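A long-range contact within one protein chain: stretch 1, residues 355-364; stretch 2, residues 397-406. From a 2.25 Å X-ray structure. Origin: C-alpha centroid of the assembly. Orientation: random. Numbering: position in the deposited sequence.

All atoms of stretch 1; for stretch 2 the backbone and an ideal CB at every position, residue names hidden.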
ATOM      1  N   TYR A 355     -10.491  10.595  11.039  1.00 31.64           N
ATOM      2  CA  TYR A 355      -9.634   9.893  10.086  1.00 30.73           C
ATOM      3  C   TYR A 355     -10.406   8.810   9.362  1.00 30.79           C
ATOM      4  O   TYR A 355     -10.321   8.733   8.141  1.00 32.34           O
ATOM      5  CB  TYR A 355      -8.350   9.414  10.798  1.00 29.42           C
ATOM      6  CG  TYR A 355      -7.468  10.600  11.163  1.00 30.59           C
ATOM      7  CD1 TYR A 355      -7.124  11.523  10.184  1.00 35.10           C
ATOM      8  CD2 TYR A 355      -6.995  10.813  12.462  1.00 34.54           C
ATOM      9  CE1 TYR A 355      -6.331  12.650  10.450  1.00 36.86           C
ATOM     10  CE2 TYR A 355      -6.163  11.954  12.768  1.00 35.96           C
ATOM     11  CZ  TYR A 355      -5.857  12.854  11.740  1.00 39.56           C
ATOM     12  OH  TYR A 355      -5.062  13.965  11.923  1.00 44.80           O
ATOM     13  N   LEU A 356     -11.218   8.020  10.065  1.00 30.32           N
ATOM     14  CA  LEU A 356     -12.182   7.082   9.386  1.00 30.87           C
ATOM     15  C   LEU A 356     -13.127   7.791   8.430  1.00 31.57           C
ATOM     16  O   LEU A 356     -13.395   7.361   7.246  1.00 31.76           O
ATOM     17  CB  LEU A 356     -13.094   6.407  10.381  1.00 30.67           C
ATOM     18  CG  LEU A 356     -13.572   4.977  10.115  1.00 31.42           C
ATOM     19  CD1 LEU A 356     -14.933   4.747  10.725  1.00 28.52           C
ATOM     20  CD2 LEU A 356     -13.523   4.530   8.658  1.00 30.17           C
ATOM     21  N   TYR A 357     -13.642   8.902   8.943  1.00 29.74           N
ATOM     22  CA  TYR A 357     -14.489   9.708   8.108  1.00 29.39           C
ATOM     23  C   TYR A 357     -13.773  10.157   6.823  1.00 29.49           C
ATOM     24  O   TYR A 357     -14.364  10.205   5.746  1.00 29.68           O
ATOM     25  CB  TYR A 357     -15.010  10.926   8.865  1.00 26.88           C
ATOM     26  CG  TYR A 357     -15.737  11.802   7.945  1.00 28.23           C
ATOM     27  CD1 TYR A 357     -17.020  11.478   7.499  1.00 33.49           C
ATOM     28  CD2 TYR A 357     -15.121  12.898   7.415  1.00 28.29           C
ATOM     29  CE1 TYR A 357     -17.681  12.287   6.583  1.00 31.20           C
ATOM     30  CE2 TYR A 357     -15.742  13.657   6.524  1.00 32.16           C
ATOM     31  CZ  TYR A 357     -17.024  13.374   6.116  1.00 33.58           C
ATOM     32  OH  TYR A 357     -17.595  14.244   5.180  1.00 38.67           O
ATOM     33  N   ARG A 358     -12.513  10.546   6.946  1.00 30.21           N
ATOM     34  CA  ARG A 358     -11.761  10.957   5.779  1.00 30.61           C
ATOM     35  C   ARG A 358     -11.551   9.819   4.775  1.00 30.32           C
ATOM     36  O   ARG A 358     -11.655  10.057   3.591  1.00 32.12           O
ATOM     37  CB  ARG A 358     -10.479  11.690   6.165  1.00 30.42           C
ATOM     38  CG  ARG A 358     -10.769  13.128   6.616  1.00 31.39           C
ATOM     39  CD  ARG A 358      -9.504  13.806   7.116  1.00 36.42           C
ATOM     40  NE  ARG A 358      -9.804  15.170   7.519  1.00 39.99           N
ATOM     41  CZ  ARG A 358      -8.905  16.104   7.805  1.00 38.79           C
ATOM     42  NH1 ARG A 358      -7.615  15.845   7.739  1.00 32.48           N
ATOM     43  NH2 ARG A 358      -9.325  17.296   8.179  1.00 39.92           N
ATOM     44  N   ALA A 359     -11.337   8.606   5.264  1.00 29.19           N
ATOM     45  CA  ALA A 359     -11.184   7.435   4.394  1.00 30.27           C
ATOM     46  C   ALA A 359     -12.557   7.166   3.800  1.00 29.91           C
ATOM     47  O   ALA A 359     -12.705   6.890   2.621  1.00 30.40           O
ATOM     48  CB  ALA A 359     -10.693   6.186   5.194  1.00 28.28           C
ATOM     49  N   LYS A 360     -13.571   7.321   4.613  1.00 29.42           N
ATOM     50  CA  LYS A 360     -14.935   7.130   4.113  1.00 30.69           C
ATOM     51  C   LYS A 360     -15.275   8.119   2.987  1.00 29.73           C
ATOM     52  O   LYS A 360     -15.888   7.761   1.978  1.00 29.86           O
ATOM     53  CB  LYS A 360     -15.917   7.184   5.309  1.00 30.09           C
ATOM     54  CG  LYS A 360     -17.353   7.370   5.050  1.00 34.14           C
ATOM     55  CD  LYS A 360     -18.125   7.343   6.405  1.00 37.77           C
ATOM     56  CE  LYS A 360     -19.650   7.214   6.189  1.00 37.70           C
ATOM     57  NZ  LYS A 360     -20.373   7.632   7.410  1.00 35.80           N
ATOM     58  N   ALA A 361     -14.847   9.363   3.132  1.00 30.98           N
ATOM     59  CA  ALA A 361     -15.112  10.360   2.086  1.00 30.06           C
ATOM     60  C   ALA A 361     -14.368   9.992   0.796  1.00 30.01           C
ATOM     61  O   ALA A 361     -14.917  10.109  -0.290  1.00 28.57           O
ATOM     62  CB  ALA A 361     -14.701  11.757   2.547  1.00 29.59           C
ATOM     63  N   PHE A 362     -13.122   9.530   0.902  1.00 30.36           N
ATOM     64  CA  PHE A 362     -12.409   9.233  -0.364  1.00 31.03           C
ATOM     65  C   PHE A 362     -13.050   8.006  -1.006  1.00 30.03           C
ATOM     66  O   PHE A 362     -13.250   7.971  -2.182  1.00 32.08           O
ATOM     67  CB  PHE A 362     -10.927   9.006  -0.119  1.00 30.82           C
ATOM     68  CG  PHE A 362     -10.080  10.244  -0.220  1.00 31.67           C
ATOM     69  CD1 PHE A 362     -10.561  11.483   0.179  1.00 30.95           C
ATOM     70  CD2 PHE A 362      -8.755  10.154  -0.720  1.00 32.01           C
ATOM     71  CE1 PHE A 362      -9.762  12.633   0.091  1.00 29.79           C
ATOM     72  CE2 PHE A 362      -7.943  11.273  -0.799  1.00 32.91           C
ATOM     73  CZ  PHE A 362      -8.448  12.541  -0.376  1.00 30.89           C
ATOM     74  N   ALA A 363     -13.408   7.016  -0.214  1.00 29.11           N
ATOM     75  CA  ALA A 363     -14.075   5.852  -0.744  1.00 29.40           C
ATOM     76  C   ALA A 363     -15.446   6.175  -1.348  1.00 29.62           C
ATOM     77  O   ALA A 363     -15.813   5.621  -2.403  1.00 30.03           O
ATOM     78  CB  ALA A 363     -14.210   4.789   0.309  1.00 27.17           C
ATOM     79  N   SER A 364     -16.212   7.035  -0.663  1.00 28.27           N
ATOM     80  CA  SER A 364     -17.491   7.496  -1.231  1.00 27.77           C
ATOM     81  C   SER A 364     -17.316   8.231  -2.497  1.00 28.33           C
ATOM     82  O   SER A 364     -18.082   7.990  -3.443  1.00 28.71           O
ATOM     83  CB  SER A 364     -18.242   8.361  -0.242  1.00 27.21           C
ATOM     84  OG  SER A 364     -18.330   7.640   0.960  1.00 26.84           O
ATOM     85  N   UNK A 397      -9.687  -3.646  -3.770  1.00 27.92           N
ATOM     86  CA  UNK A 397      -8.907  -4.099  -2.656  1.00 26.55           C
ATOM     87  C   UNK A 397      -9.132  -3.141  -1.473  1.00 26.92           C
ATOM     88  O   UNK A 397      -9.324  -3.545  -0.336  1.00 25.06           O
ATOM     89  CB  UNK A 397      -7.427  -4.189  -3.034  1.00 26.55           C
ATOM     90  N   UNK A 398      -9.132  -1.861  -1.771  1.00 28.00           N
ATOM     91  CA  UNK A 398      -9.299  -0.832  -0.760  1.00 29.33           C
ATOM     92  C   UNK A 398     -10.736  -0.951  -0.197  1.00 30.19           C
ATOM     93  O   UNK A 398     -10.956  -0.919   1.038  1.00 29.91           O
ATOM     94  CB  UNK A 398      -9.034   0.558  -1.342  1.00 29.33           C
ATOM     95  N   UNK A 399     -11.686  -1.174  -1.093  1.00 30.38           N
ATOM     96  CA  UNK A 399     -13.095  -1.253  -0.700  1.00 31.69           C
ATOM     97  C   UNK A 399     -13.323  -2.396   0.287  1.00 31.82           C
ATOM     98  O   UNK A 399     -13.945  -2.204   1.397  1.00 30.88           O
ATOM     99  CB  UNK A 399     -13.984  -1.437  -1.932  1.00 31.69           C
ATOM    100  N   UNK A 400     -12.765  -3.560  -0.073  1.00 30.00           N
ATOM    101  CA  UNK A 400     -12.827  -4.713   0.812  1.00 29.91           C
ATOM    102  C   UNK A 400     -12.200  -4.417   2.168  1.00 30.25           C
ATOM    103  O   UNK A 400     -12.687  -4.878   3.223  1.00 30.14           O
ATOM    104  CB  UNK A 400     -12.131  -5.912   0.165  1.00 29.91           C
ATOM    105  N   UNK A 401     -11.104  -3.662   2.164  1.00 28.71           N
ATOM    106  CA  UNK A 401     -10.354  -3.407   3.416  1.00 29.92           C
ATOM    107  C   UNK A 401     -11.167  -2.396   4.335  1.00 31.23           C
ATOM    108  O   UNK A 401     -10.962  -2.332   5.571  1.00 30.44           O
ATOM    109  CB  UNK A 401      -8.969  -2.847   3.087  1.00 29.92           C
ATOM    110  N   UNK A 402     -12.073  -1.605   3.727  1.00 31.52           N
ATOM    111  CA  UNK A 402     -12.998  -0.746   4.527  1.00 32.84           C
ATOM    112  C   UNK A 402     -13.985  -1.548   5.387  1.00 34.19           C
ATOM    113  O   UNK A 402     -14.520  -1.053   6.367  1.00 34.87           O
ATOM    114  CB  UNK A 402     -13.792   0.169   3.593  1.00 32.84           C
ATOM    115  N   UNK A 403     -14.209  -2.799   5.051  1.00 34.98           N
ATOM    116  CA  UNK A 403     -15.070  -3.600   5.859  1.00 36.88           C
ATOM    117  C   UNK A 403     -14.588  -3.667   7.306  1.00 37.08           C
ATOM    118  O   UNK A 403     -15.424  -3.755   8.211  1.00 35.86           O
ATOM    119  CB  UNK A 403     -15.178  -5.005   5.263  1.00 36.88           C
ATOM    120  N   UNK A 404     -13.253  -3.617   7.531  1.00 35.19           N
ATOM    121  CA  UNK A 404     -12.733  -3.731   8.880  1.00 33.53           C
ATOM    122  C   UNK A 404     -11.552  -2.751   8.993  1.00 32.37           C
ATOM    123  O   UNK A 404     -10.375  -3.140   8.945  1.00 32.92           O
ATOM    124  CB  UNK A 404     -12.314  -5.168   9.198  1.00 33.53           C
ATOM    125  N   UNK A 405     -11.878  -1.463   9.071  1.00 30.50           N
ATOM    126  CA  UNK A 405     -10.930  -0.404   8.733  1.00 29.82           C
ATOM    127  C   UNK A 405      -9.707  -0.347   9.646  1.00 30.36           C
ATOM    128  O   UNK A 405      -8.620   0.075   9.190  1.00 30.36           O
ATOM    129  CB  UNK A 405     -11.646   0.947   8.772  1.00 29.82           C
ATOM    130  N   UNK A 406      -9.827  -0.839  10.879  1.00 28.92           N
ATOM    131  CA  UNK A 406      -8.670  -0.918  11.797  1.00 30.21           C
ATOM    132  C   UNK A 406      -7.686  -2.092  11.484  1.00 30.97           C
ATOM    133  O   UNK A 406      -6.596  -2.159  12.050  1.00 31.40           O
ATOM    134  CB  UNK A 406      -9.186  -1.065  13.230  1.00 30.21           C
TER

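Stretch 1 is a continuous helix that presents L356, A359, K360 and A363 to the second segment. Its axis and that of the helix spanning positions 397-402 approach to 11.1 Å, with an angle of 140° between their N-to-C directions, so position 405 lies nearest L356 and position 399 nearest A363.

Position 397 is out of reach, and stretch 1 sets no preference there; it is Y397. At 398 the CA-to-CB bond points toward stretch 1, yet nothing of stretch 1 lies within 5.5 Å of the ideal CB. The nearby surface is the apolar methyl of A363, which suits an apolar chain with some reach, such as methionine or, more loosely, leucine. The residue is M398, whose CE lies 4.1 Å from A363 CB.

At position 399 the CA lies 7.2 Å from A363 CA, but the CA-to-CB bond points sideways. A branched or extended apolar side chain could bring its end nearer to A363; a short one would leave the space open. In L399 the end does come nearer, with chi1 at -93°, between wells, and CD1 of L399 lies 4.4 Å from A363 CB. Positions 400 and 401 are out of reach and could hold many residues; they are L400 and D401, the latter hydrogen-bonded through its carboxylate elsewhere in the structure.

At 402 the CA-to-CB bond again points toward stretch 1, into an open space before A359, K360 and A363. No charged group is directed there, since the end of the lysine side chain leads away, so a long apolar residue fits best: methionine, or leucine with less reach. M402, with all three chi angles m, has the largest area covered by stretch 1 of any residue here. Its CE lies 3.8 Å from K360 CA, 3.8 Å from A359 O and 4.1 Å from A363 CB, so a single methyl packs against backbone and side chains alike.

Positions 403 and 404 are out of reach; they are N403 and D404.

At 405 the ideal CB already lies 4.0 Å from L356 CD2, and phi/psi of -64/-25 permits proline as well as alanine, valine or other compact apolar residues. The residue is P405, whose own CB is 4.0 Å from L356 CD2; the CA-to-CB bond of L356 points sideways, but the end of its side chain comes nearer to meet the ring. Position 406 is out of reach, and is T406. No hydrogen bond joins the stretches: the contact is apolar packing of modest area, 260 Å² in all.

Stretch 2, residues 397-406: YMLLDMNDPT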
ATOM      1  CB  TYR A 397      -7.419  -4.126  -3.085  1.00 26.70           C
ATOM      2  CG  TYR A 397      -6.545  -4.795  -2.068  1.00 24.63           C
ATOM      3  CD1 TYR A 397      -6.171  -4.135  -0.870  1.00 19.96           C
ATOM      4  CD2 TYR A 397      -6.074  -6.086  -2.291  1.00 22.40           C
ATOM      5  CE1 TYR A 397      -5.358  -4.804   0.090  1.00 21.66           C
ATOM      6  CE2 TYR A 397      -5.282  -6.747  -1.342  1.00 22.47           C
ATOM      7  CZ  TYR A 397      -4.945  -6.125  -0.150  1.00 21.48           C
ATOM      8  OH  TYR A 397      -4.142  -6.831   0.766  1.00 21.87           O
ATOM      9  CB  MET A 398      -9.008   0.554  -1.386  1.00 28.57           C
ATOM     10  CG  MET A 398      -9.079   1.736  -0.414  1.00 30.55           C
ATOM     11  SD  MET A 398     -10.779   2.138  -0.146  1.00 31.03           S
ATOM     12  CE  MET A 398     -11.106   3.028  -1.651  1.00 22.42           C
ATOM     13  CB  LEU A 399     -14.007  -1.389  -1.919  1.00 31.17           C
ATOM     14  CG  LEU A 399     -14.658  -0.200  -2.642  1.00 35.97           C
ATOM     15  CD1 LEU A 399     -14.130   1.156  -2.196  1.00 37.08           C
ATOM     16  CD2 LEU A 399     -14.735  -0.401  -4.226  1.00 35.67           C
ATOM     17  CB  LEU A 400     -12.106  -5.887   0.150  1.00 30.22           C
ATOM     18  CG  LEU A 400     -12.879  -6.433  -1.067  1.00 31.31           C
ATOM     19  CD1 LEU A 400     -12.071  -7.486  -1.832  1.00 32.50           C
ATOM     20  CD2 LEU A 400     -14.277  -7.010  -0.666  1.00 29.78           C
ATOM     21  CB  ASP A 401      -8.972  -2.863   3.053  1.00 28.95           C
ATOM     22  CG  ASP A 401      -7.835  -3.637   3.638  1.00 30.43           C
ATOM     23  OD1 ASP A 401      -8.033  -4.525   4.499  1.00 31.86           O
ATOM     24  OD2 ASP A 401      -6.683  -3.326   3.226  1.00 29.83           O
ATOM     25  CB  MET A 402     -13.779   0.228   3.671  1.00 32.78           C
ATOM     26  CG  MET A 402     -12.960   1.213   2.848  1.00 34.55           C
ATOM     27  SD  MET A 402     -12.236   2.532   3.845  1.00 36.52           S
ATOM     28  CE  MET A 402     -13.713   3.509   4.127  1.00 34.31           C
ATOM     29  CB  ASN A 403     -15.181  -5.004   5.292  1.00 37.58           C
ATOM     30  CG  ASN A 403     -16.495  -5.639   5.628  1.00 45.01           C
ATOM     31  OD1 ASN A 403     -17.538  -5.261   5.067  1.00 49.64           O
ATOM     32  ND2 ASN A 403     -16.477  -6.585   6.602  1.00 48.12           N
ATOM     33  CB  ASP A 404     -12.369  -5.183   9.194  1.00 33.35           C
ATOM     34  CG  ASP A 404     -12.080  -5.427  10.697  1.00 36.95           C
ATOM     35  OD1 ASP A 404     -12.167  -4.501  11.547  1.00 42.69           O
ATOM     36  OD2 ASP A 404     -11.754  -6.560  11.040  1.00 39.33           O
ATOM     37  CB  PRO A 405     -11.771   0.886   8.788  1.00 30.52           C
ATOM     38  CG  PRO A 405     -13.136   0.491   9.394  1.00 28.70           C
ATOM     39  CD  PRO A 405     -13.250  -0.979   9.392  1.00 30.46           C
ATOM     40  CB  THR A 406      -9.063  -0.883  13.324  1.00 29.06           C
ATOM     41  OG1 THR A 406      -9.887  -2.014  13.665  1.00 31.88           O
ATOM     42  CG2 THR A 406      -9.845   0.397  13.612  1.00 29.08           C
TER
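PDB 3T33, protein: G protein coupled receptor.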